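Local structure of chitinase (Paenibacillus sp. FPU-7, 5GZT) at residues W206-P217 and A250-K261; T682-T693 and R735-E745. The protein probably hydrolyses chitin and chitodextrins as an endochitinase, cutting internal beta-1,4 linkages between N-acetylglucosamine units at random. All coordinates share one frame; numbering follows the deposited sequence.

Contact 1 (W206-P217 and A250-K261)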
# COMPACT_ATOMS: atom_id res chain seq x y z
N TRP B 206 19.85 34.00 -6.54
CA TRP B 206 20.30 32.83 -7.27
C TRP B 206 21.76 33.07 -7.66
O TRP B 206 22.03 33.95 -8.47
CB TRP B 206 19.44 32.56 -8.54
CG TRP B 206 19.92 31.33 -9.31
CD1 TRP B 206 20.35 31.28 -10.61
CD2 TRP B 206 20.07 30.01 -8.78
NE1 TRP B 206 20.75 30.00 -10.93
CE2 TRP B 206 20.57 29.20 -9.83
CE3 TRP B 206 19.81 29.42 -7.53
CZ2 TRP B 206 20.82 27.83 -9.66
CZ3 TRP B 206 20.06 28.07 -7.36
CH2 TRP B 206 20.56 27.28 -8.42
N ASP B 207 22.68 32.34 -7.03
CA ASP B 207 24.09 32.41 -7.43
C ASP B 207 24.54 31.06 -7.93
O ASP B 207 25.61 30.54 -7.56
CB ASP B 207 24.97 32.94 -6.27
CG ASP B 207 26.46 33.22 -6.68
OD1 ASP B 207 26.73 33.56 -7.86
OD2 ASP B 207 27.34 33.08 -5.80
N ASN B 208 23.71 30.49 -8.81
CA ASN B 208 24.10 29.31 -9.55
C ASN B 208 24.66 28.21 -8.60
O ASN B 208 25.68 27.56 -8.88
CB ASN B 208 25.13 29.73 -10.60
CG ASN B 208 25.26 28.73 -11.71
OD1 ASN B 208 26.22 27.94 -11.74
ND2 ASN B 208 24.29 28.72 -12.64
N ASN B 209 24.01 28.06 -7.44
CA ASN B 209 24.32 26.97 -6.53
C ASN B 209 23.16 26.78 -5.55
O ASN B 209 22.40 27.74 -5.21
CB ASN B 209 25.63 27.19 -5.76
CG ASN B 209 25.41 27.91 -4.44
OD1 ASN B 209 24.82 28.99 -4.39
ND2 ASN B 209 25.86 27.30 -3.35
N ALA B 210 23.07 25.53 -5.11
CA ALA B 210 22.11 25.10 -4.09
C ALA B 210 22.35 23.63 -3.81
O ALA B 210 22.92 22.88 -4.64
CB ALA B 210 20.66 25.32 -4.52
N THR B 211 21.90 23.25 -2.62
CA THR B 211 22.15 21.92 -2.07
C THR B 211 20.82 21.34 -1.43
O THR B 211 20.12 22.01 -0.61
CB THR B 211 23.45 21.94 -1.18
OG1 THR B 211 23.31 21.11 -0.02
CG2 THR B 211 23.86 23.39 -0.75
N ILE B 212 20.45 20.15 -1.89
CA ILE B 212 19.19 19.49 -1.48
C ILE B 212 19.56 18.17 -0.85
O ILE B 212 20.32 17.41 -1.48
CB ILE B 212 18.25 19.24 -2.67
CG1 ILE B 212 17.68 20.57 -3.18
CG2 ILE B 212 17.08 18.32 -2.28
CD1 ILE B 212 17.11 20.49 -4.56
N VAL B 213 19.04 17.92 0.36
CA VAL B 213 19.19 16.59 0.98
C VAL B 213 17.80 15.91 1.09
O VAL B 213 16.83 16.51 1.56
CB VAL B 213 19.96 16.58 2.35
CG1 VAL B 213 19.08 16.88 3.56
CG2 VAL B 213 20.64 15.22 2.58
N LEU B 214 17.72 14.66 0.62
CA LEU B 214 16.48 13.87 0.61
C LEU B 214 16.64 12.79 1.62
O LEU B 214 17.71 12.15 1.67
CB LEU B 214 16.24 13.23 -0.77
CG LEU B 214 16.01 14.20 -1.93
CD1 LEU B 214 15.54 13.50 -3.20
CD2 LEU B 214 15.04 15.29 -1.52
N THR B 215 15.63 12.61 2.46
CA THR B 215 15.59 11.44 3.32
C THR B 215 14.47 10.52 2.82
O THR B 215 13.32 10.91 2.82
CB THR B 215 15.31 11.81 4.77
OG1 THR B 215 16.21 12.84 5.17
CG2 THR B 215 15.47 10.59 5.68
N SER B 216 14.86 9.32 2.41
CA SER B 216 13.96 8.25 2.03
C SER B 216 13.05 7.84 3.20
O SER B 216 13.29 8.23 4.35
CB SER B 216 14.76 7.06 1.44
OG SER B 216 15.12 6.07 2.39
N PRO B 217 11.96 7.10 2.92
CA PRO B 217 11.06 6.70 4.01
C PRO B 217 11.72 5.69 4.89
O PRO B 217 11.38 5.61 6.06
CB PRO B 217 9.87 6.06 3.28
CG PRO B 217 9.92 6.61 1.89
CD PRO B 217 11.38 6.82 1.59
N ALA B 250 7.96 4.42 -2.62
CA ALA B 250 6.70 5.03 -2.30
C ALA B 250 6.67 5.46 -0.85
O ALA B 250 7.26 4.79 0.02
CB ALA B 250 5.55 4.06 -2.59
N GLY B 251 5.96 6.57 -0.61
CA GLY B 251 5.61 7.03 0.73
C GLY B 251 6.08 8.45 0.99
O GLY B 251 6.12 9.29 0.07
N THR B 252 6.44 8.74 2.24
CA THR B 252 6.76 10.12 2.63
C THR B 252 8.29 10.40 2.60
O THR B 252 9.05 9.68 3.24
CB THR B 252 6.22 10.47 3.99
OG1 THR B 252 4.81 10.34 3.99
CG2 THR B 252 6.56 11.94 4.31
N TRP B 253 8.71 11.36 1.77
CA TRP B 253 10.13 11.82 1.70
C TRP B 253 10.28 13.13 2.46
O TRP B 253 9.40 13.97 2.45
CB TRP B 253 10.62 12.01 0.26
CG TRP B 253 10.83 10.72 -0.39
CD1 TRP B 253 9.85 9.82 -0.70
CD2 TRP B 253 12.06 10.12 -0.80
NE1 TRP B 253 10.39 8.72 -1.30
CE2 TRP B 253 11.75 8.87 -1.38
CE3 TRP B 253 13.39 10.54 -0.82
CZ2 TRP B 253 12.72 8.00 -1.90
CZ3 TRP B 253 14.38 9.67 -1.33
CH2 TRP B 253 14.03 8.42 -1.86
N LEU B 254 11.39 13.26 3.16
CA LEU B 254 11.74 14.52 3.83
C LEU B 254 12.84 15.19 3.00
O LEU B 254 13.77 14.53 2.54
CB LEU B 254 12.17 14.25 5.27
CG LEU B 254 11.15 13.52 6.17
CD1 LEU B 254 11.78 13.15 7.50
CD2 LEU B 254 9.90 14.37 6.41
N TYR B 255 12.69 16.48 2.76
CA TYR B 255 13.74 17.20 2.03
C TYR B 255 14.19 18.50 2.75
O TYR B 255 13.42 19.12 3.48
CB TYR B 255 13.33 17.48 0.58
CG TYR B 255 12.21 18.49 0.45
CD1 TYR B 255 10.89 18.11 0.65
CD2 TYR B 255 12.47 19.81 0.13
CE1 TYR B 255 9.85 19.03 0.55
CE2 TYR B 255 11.43 20.73 0.02
CZ TYR B 255 10.13 20.34 0.23
OH TYR B 255 9.10 21.25 0.14
N SER B 256 15.46 18.86 2.54
CA SER B 256 16.00 20.19 2.88
C SER B 256 16.62 20.82 1.63
O SER B 256 17.29 20.14 0.83
CB SER B 256 17.08 20.11 3.94
OG SER B 256 18.21 19.45 3.39
N VAL B 257 16.38 22.13 1.51
CA VAL B 257 16.97 22.94 0.47
C VAL B 257 17.63 24.21 1.08
O VAL B 257 17.16 24.76 2.10
CB VAL B 257 15.92 23.25 -0.65
CG1 VAL B 257 14.76 24.10 -0.12
CG2 VAL B 257 16.56 23.88 -1.88
N LYS B 258 18.74 24.63 0.47
CA LYS B 258 19.39 25.93 0.73
C LYS B 258 20.29 26.31 -0.46
O LYS B 258 20.88 25.42 -1.13
CB LYS B 258 20.23 25.87 2.00
CG LYS B 258 21.02 24.59 2.08
CD LYS B 258 22.20 24.62 3.03
CE LYS B 258 23.37 23.85 2.43
NZ LYS B 258 24.31 23.41 3.49
N THR B 259 20.36 27.63 -0.70
CA THR B 259 21.27 28.30 -1.65
C THR B 259 22.49 28.95 -0.92
O THR B 259 22.55 29.00 0.31
CB THR B 259 20.53 29.42 -2.45
OG1 THR B 259 19.74 30.25 -1.57
CG2 THR B 259 19.61 28.81 -3.51
N ALA B 260 23.45 29.45 -1.70
CA ALA B 260 24.51 30.32 -1.15
C ALA B 260 25.03 31.30 -2.19
O ALA B 260 24.55 31.32 -3.32
CB ALA B 260 25.65 29.48 -0.57
N LYS B 261 25.97 32.16 -1.77
CA LYS B 261 26.90 32.87 -2.66
C LYS B 261 28.27 32.88 -1.99
O LYS B 261 28.51 33.71 -1.11
CB LYS B 261 26.47 34.31 -2.96
CG LYS B 261 25.04 34.49 -3.42
CD LYS B 261 24.12 35.13 -2.39
CE LYS B 261 23.66 36.52 -2.79
NZ LYS B 261 24.76 37.39 -3.25
O HOH W 1 16.09 15.61 4.20
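The indole of Trp253 carries the turn at Ser216 and Pro217 on one face: Ser216 CA sits over its six-membered ring, 3.6 Å from the centroid, and Pro217 CD over its five-membered ring, 3.8 Å from the centroid, both as CH-pi contacts. Leu214 CB meets the rim of the same indole at CE3 (3.9 Å). With CG anti to the carbonyl carbon (chi1 -72°), the ring folds toward 206-217 although its CB does not aim there. With an alanine in place of Trp253, the Ser216-Pro217 backbone is likely to lose its flat support, and Leu214 CB its aromatic neighbour. On the sheet face that carries Ile212, Leu214, Tyr255 and Val257, Leu214 CD2 reaches Tyr255 CB (3.5 Å), and Ile212 CG1 lies beside Val257 CG2 (3.7 Å), these two side chains pointing the same way. Strands 210-215 and 251-261 run antiparallel, and their ladder is straightest where Thr215 N donates to Leu254 O (2.7 Å, 173° at the hydrogen). They belong to an antiparallel layer that packs on strand 184-191 of another, an arrangement consistent with a beta-sandwich: Tyr255 and Val257 both rest on Leu186. The opposite face bears Thr211, Val213, Thr215, Leu254, Ser256 and Lys258. There Thr211 CG2 is pressed tightly against Lys258 CE (3.3 Å), and a water links Val213 O with Thr215 OG1. Near the far end, a bond from Ala260 N to Asn209 OD1 is doubtful, and the amide may be modelled the wrong way round. Farther out, Trp253 NE1 is held by Ala249 O, and Thr252 OG1 by Asp477. Strand 221-225 flanks 210-215, while strand 264-284 flanks 251-261 and runs on into the TIM barrel, where it pairs with strands 303-312 and 619-623.

Contact 2 (T682-T693 and R735-E745)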
# COMPACT_ATOMS: atom_id res chain seq x y z
N THR B 682 -7.98 -10.36 -17.75
CA THR B 682 -9.24 -10.93 -17.37
C THR B 682 -10.10 -11.09 -18.58
O THR B 682 -10.49 -10.09 -19.16
CB THR B 682 -9.92 -10.02 -16.32
OG1 THR B 682 -8.94 -9.63 -15.29
CG2 THR B 682 -11.07 -10.70 -15.72
N LEU B 683 -10.48 -12.33 -18.94
CA LEU B 683 -11.35 -12.54 -20.06
C LEU B 683 -12.71 -11.82 -19.85
O LEU B 683 -13.24 -11.75 -18.75
CB LEU B 683 -11.66 -14.02 -20.33
CG LEU B 683 -10.48 -14.99 -20.53
CD1 LEU B 683 -11.01 -16.40 -20.60
CD2 LEU B 683 -9.78 -14.57 -21.81
N LYS B 684 -13.24 -11.31 -20.96
CA LYS B 684 -14.67 -11.03 -21.07
C LYS B 684 -15.43 -12.28 -20.60
O LYS B 684 -15.02 -13.45 -20.86
CB LYS B 684 -15.05 -10.74 -22.51
CG LYS B 684 -14.42 -9.44 -23.06
CD LYS B 684 -14.78 -9.21 -24.54
CE LYS B 684 -13.96 -10.07 -25.45
NZ LYS B 684 -14.41 -10.18 -26.88
N PRO B 685 -16.56 -12.07 -19.98
CA PRO B 685 -17.32 -13.23 -19.53
C PRO B 685 -17.62 -14.22 -20.66
O PRO B 685 -17.68 -15.44 -20.39
CB PRO B 685 -18.60 -12.61 -18.93
CG PRO B 685 -18.15 -11.24 -18.52
CD PRO B 685 -17.08 -10.79 -19.44
N VAL B 686 -17.82 -13.69 -21.88
CA VAL B 686 -18.01 -14.44 -23.10
C VAL B 686 -16.98 -13.93 -24.15
O VAL B 686 -17.14 -12.79 -24.65
CB VAL B 686 -19.45 -14.38 -23.66
CG1 VAL B 686 -19.56 -15.10 -24.99
CG2 VAL B 686 -20.44 -15.07 -22.69
N ILE B 687 -16.01 -14.79 -24.52
CA ILE B 687 -15.11 -14.52 -25.62
C ILE B 687 -15.67 -14.93 -26.92
O ILE B 687 -16.62 -15.72 -26.96
CB ILE B 687 -13.73 -15.16 -25.40
CG1 ILE B 687 -13.77 -16.69 -25.38
CG2 ILE B 687 -13.17 -14.69 -24.07
CD1 ILE B 687 -12.36 -17.31 -25.44
N SER B 688 -15.10 -14.41 -27.97
CA SER B 688 -15.46 -14.73 -29.37
C SER B 688 -14.29 -15.44 -30.06
O SER B 688 -13.13 -15.39 -29.56
CB SER B 688 -15.81 -13.45 -30.12
OG SER B 688 -17.02 -12.90 -29.56
N ALA B 689 -14.57 -16.05 -31.20
CA ALA B 689 -13.55 -16.88 -31.91
C ALA B 689 -12.27 -16.10 -32.23
O ALA B 689 -11.16 -16.65 -32.20
CB ALA B 689 -14.17 -17.44 -33.21
N SER B 690 -12.43 -14.81 -32.52
CA SER B 690 -11.32 -13.98 -33.01
C SER B 690 -10.44 -13.54 -31.82
O SER B 690 -9.33 -13.01 -32.01
CB SER B 690 -11.88 -12.83 -33.93
OG SER B 690 -12.65 -11.92 -33.14
N ASP B 691 -10.89 -13.83 -30.57
CA ASP B 691 -10.12 -13.47 -29.42
C ASP B 691 -8.99 -14.47 -29.04
O ASP B 691 -8.17 -14.17 -28.16
CB ASP B 691 -11.05 -13.37 -28.21
CG ASP B 691 -12.09 -12.22 -28.35
OD1 ASP B 691 -11.76 -11.27 -29.10
OD2 ASP B 691 -13.14 -12.36 -27.66
N VAL B 692 -8.97 -15.62 -29.68
CA VAL B 692 -7.98 -16.64 -29.42
C VAL B 692 -7.51 -17.25 -30.75
O VAL B 692 -8.38 -17.63 -31.59
CB VAL B 692 -8.59 -17.78 -28.56
CG1 VAL B 692 -7.57 -18.89 -28.30
CG2 VAL B 692 -9.02 -17.26 -27.19
N THR B 693 -6.19 -17.48 -30.90
CA THR B 693 -5.74 -18.25 -32.07
C THR B 693 -5.08 -19.53 -31.61
O THR B 693 -4.28 -19.53 -30.65
CB THR B 693 -4.73 -17.48 -32.95
OG1 THR B 693 -3.52 -17.40 -32.23
CG2 THR B 693 -5.18 -16.07 -33.23
N ARG B 735 -0.42 -24.56 -29.85
CA ARG B 735 -0.04 -23.28 -29.31
C ARG B 735 -1.30 -22.38 -29.31
O ARG B 735 -1.96 -22.28 -30.32
CB ARG B 735 1.08 -22.62 -30.16
CG ARG B 735 2.40 -23.34 -30.10
CD ARG B 735 3.06 -22.97 -28.82
NE ARG B 735 4.27 -23.70 -28.58
CZ ARG B 735 5.22 -23.38 -27.72
NH1 ARG B 735 5.17 -22.27 -27.00
NH2 ARG B 735 6.29 -24.14 -27.63
N VAL B 736 -1.55 -21.68 -28.20
CA VAL B 736 -2.77 -20.90 -27.97
C VAL B 736 -2.38 -19.48 -27.67
O VAL B 736 -1.68 -19.22 -26.71
CB VAL B 736 -3.59 -21.46 -26.77
CG1 VAL B 736 -4.90 -20.68 -26.60
CG2 VAL B 736 -3.91 -22.93 -27.08
N VAL B 737 -2.78 -18.54 -28.51
CA VAL B 737 -2.49 -17.16 -28.16
C VAL B 737 -3.83 -16.52 -27.73
O VAL B 737 -4.80 -16.65 -28.44
CB VAL B 737 -1.96 -16.38 -29.38
CG1 VAL B 737 -1.96 -14.90 -29.07
CG2 VAL B 737 -0.54 -16.91 -29.80
N VAL B 738 -3.82 -15.84 -26.58
CA VAL B 738 -4.96 -15.10 -26.09
C VAL B 738 -4.78 -13.65 -26.49
O VAL B 738 -3.86 -12.96 -26.02
CB VAL B 738 -5.07 -15.21 -24.56
CG1 VAL B 738 -6.34 -14.55 -24.05
CG2 VAL B 738 -5.12 -16.65 -24.16
N LYS B 739 -5.65 -13.19 -27.37
CA LYS B 739 -5.43 -11.87 -27.97
C LYS B 739 -5.82 -10.79 -27.01
O LYS B 739 -6.62 -11.03 -26.08
CB LYS B 739 -6.26 -11.71 -29.23
CG LYS B 739 -6.04 -12.77 -30.25
CD LYS B 739 -4.75 -12.66 -30.99
CE LYS B 739 -4.82 -11.60 -32.09
NZ LYS B 739 -3.41 -11.18 -32.42
N ALA B 740 -5.25 -9.58 -27.24
CA ALA B 740 -5.61 -8.36 -26.52
C ALA B 740 -7.14 -8.17 -26.51
O ALA B 740 -7.70 -7.71 -25.53
CB ALA B 740 -4.90 -7.13 -27.11
N SER B 741 -7.79 -8.50 -27.58
CA SER B 741 -9.25 -8.30 -27.70
C SER B 741 -10.05 -9.23 -26.76
O SER B 741 -11.23 -8.99 -26.56
CB SER B 741 -9.65 -8.49 -29.13
OG SER B 741 -9.56 -9.89 -29.49
N ALA B 742 -9.41 -10.26 -26.18
CA ALA B 742 -10.14 -11.21 -25.30
C ALA B 742 -10.45 -10.66 -23.95
O ALA B 742 -11.34 -11.18 -23.31
CB ALA B 742 -9.33 -12.51 -25.11
N VAL B 743 -9.70 -9.65 -23.49
CA VAL B 743 -9.75 -9.26 -22.07
C VAL B 743 -10.49 -7.91 -21.91
O VAL B 743 -10.68 -7.18 -22.86
CB VAL B 743 -8.36 -9.16 -21.43
CG1 VAL B 743 -7.68 -10.55 -21.49
CG2 VAL B 743 -7.47 -8.12 -22.12
N LEU B 744 -10.81 -7.63 -20.67
CA LEU B 744 -11.58 -6.51 -20.22
C LEU B 744 -10.68 -5.30 -20.05
O LEU B 744 -11.13 -4.21 -20.18
CB LEU B 744 -12.23 -6.88 -18.83
CG LEU B 744 -13.42 -7.85 -18.94
CD1 LEU B 744 -13.98 -8.27 -17.56
CD2 LEU B 744 -14.53 -7.31 -19.76
N GLU B 745 -9.45 -5.52 -19.65
CA GLU B 745 -8.51 -4.47 -19.46
C GLU B 745 -8.25 -3.80 -20.80
O GLU B 745 -8.29 -4.44 -21.86
CB GLU B 745 -7.18 -5.01 -18.91
CG GLU B 745 -7.24 -5.52 -17.47
CD GLU B 745 -7.77 -6.97 -17.32
OE1 GLU B 745 -8.19 -7.55 -18.33
OE2 GLU B 745 -7.75 -7.54 -16.22
O HOH W 2 -8.57 -10.20 -32.07
O HOH W 3 -1.64 -19.87 -31.94
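The carboxylate of Glu745 receives Thr682 through both oxygens on their syn sides: OE2 takes Thr682 OG1 (2.6 Å) with its syn lone pair, and OE1 takes Thr682 N (2.9 Å) from 21° out of the plane. Two bonds to one residue fix the rotation of this group. The Asp691 carboxylate is held from three directions. Ser741 OG donates to OD1 (2.6 Å) on the anti side, while OD2 is gripped from opposite faces by Lys684 NZ, a salt bridge of 2.6 Å, and Ser688 N; this surrounding of donors would be expected to favour the ionised form. Asp691 CG, set anti to the carbonyl carbon (chi1 -65°), carries the carboxylate to Ser741 OG and Lys684 NZ. Separately, the backbones place Asp691 CB against Ala742 CB (3.6 Å). Backbone bonds extend the join: Lys684 N to Ala742 O, Leu744 N to Thr682 O, Lys739 N to Asp691 O, and a reciprocal pair between Thr693 and Val737. On the sheet face of Val692 and Val738, Val692 CG1 meets Val736 CG1 (3.6 Å); beyond the sheet, Leu683 CD2 lies near Ala742 CB. Within the immunoglobulin-like domain, strand 692-695 is the edge of a sheet next to 732-738, which pairs on its other side with 754-759; Val692 packs on Val705 of strand 703-707. At the other end Thr682, Leu744 and Glu745 lie on helix 602-614, and Thr682 and Leu744 also touch strand 578-582.

Both contacts are partly buried and join antiparallel strands, but they share no element: their centres lie about 49 Å apart and their nearest atoms about 22 Å, one following the other along the chain. Contact 1 is a long, regular ladder whose inner face is apolar and aromatic, with a mixed, more polar face and a bridging water on the other side. Contact 2 has a much shorter ladder; the rest is loop and 3-10 turn, tied by two carboxylates and a salt bridge. Contact 1 borders the first family 18 barrel through a strand that continues into it; contact 2 touches helix 602-614 and the antiparallel strand 578-582 of the same region, and through Arg735 reaches the second.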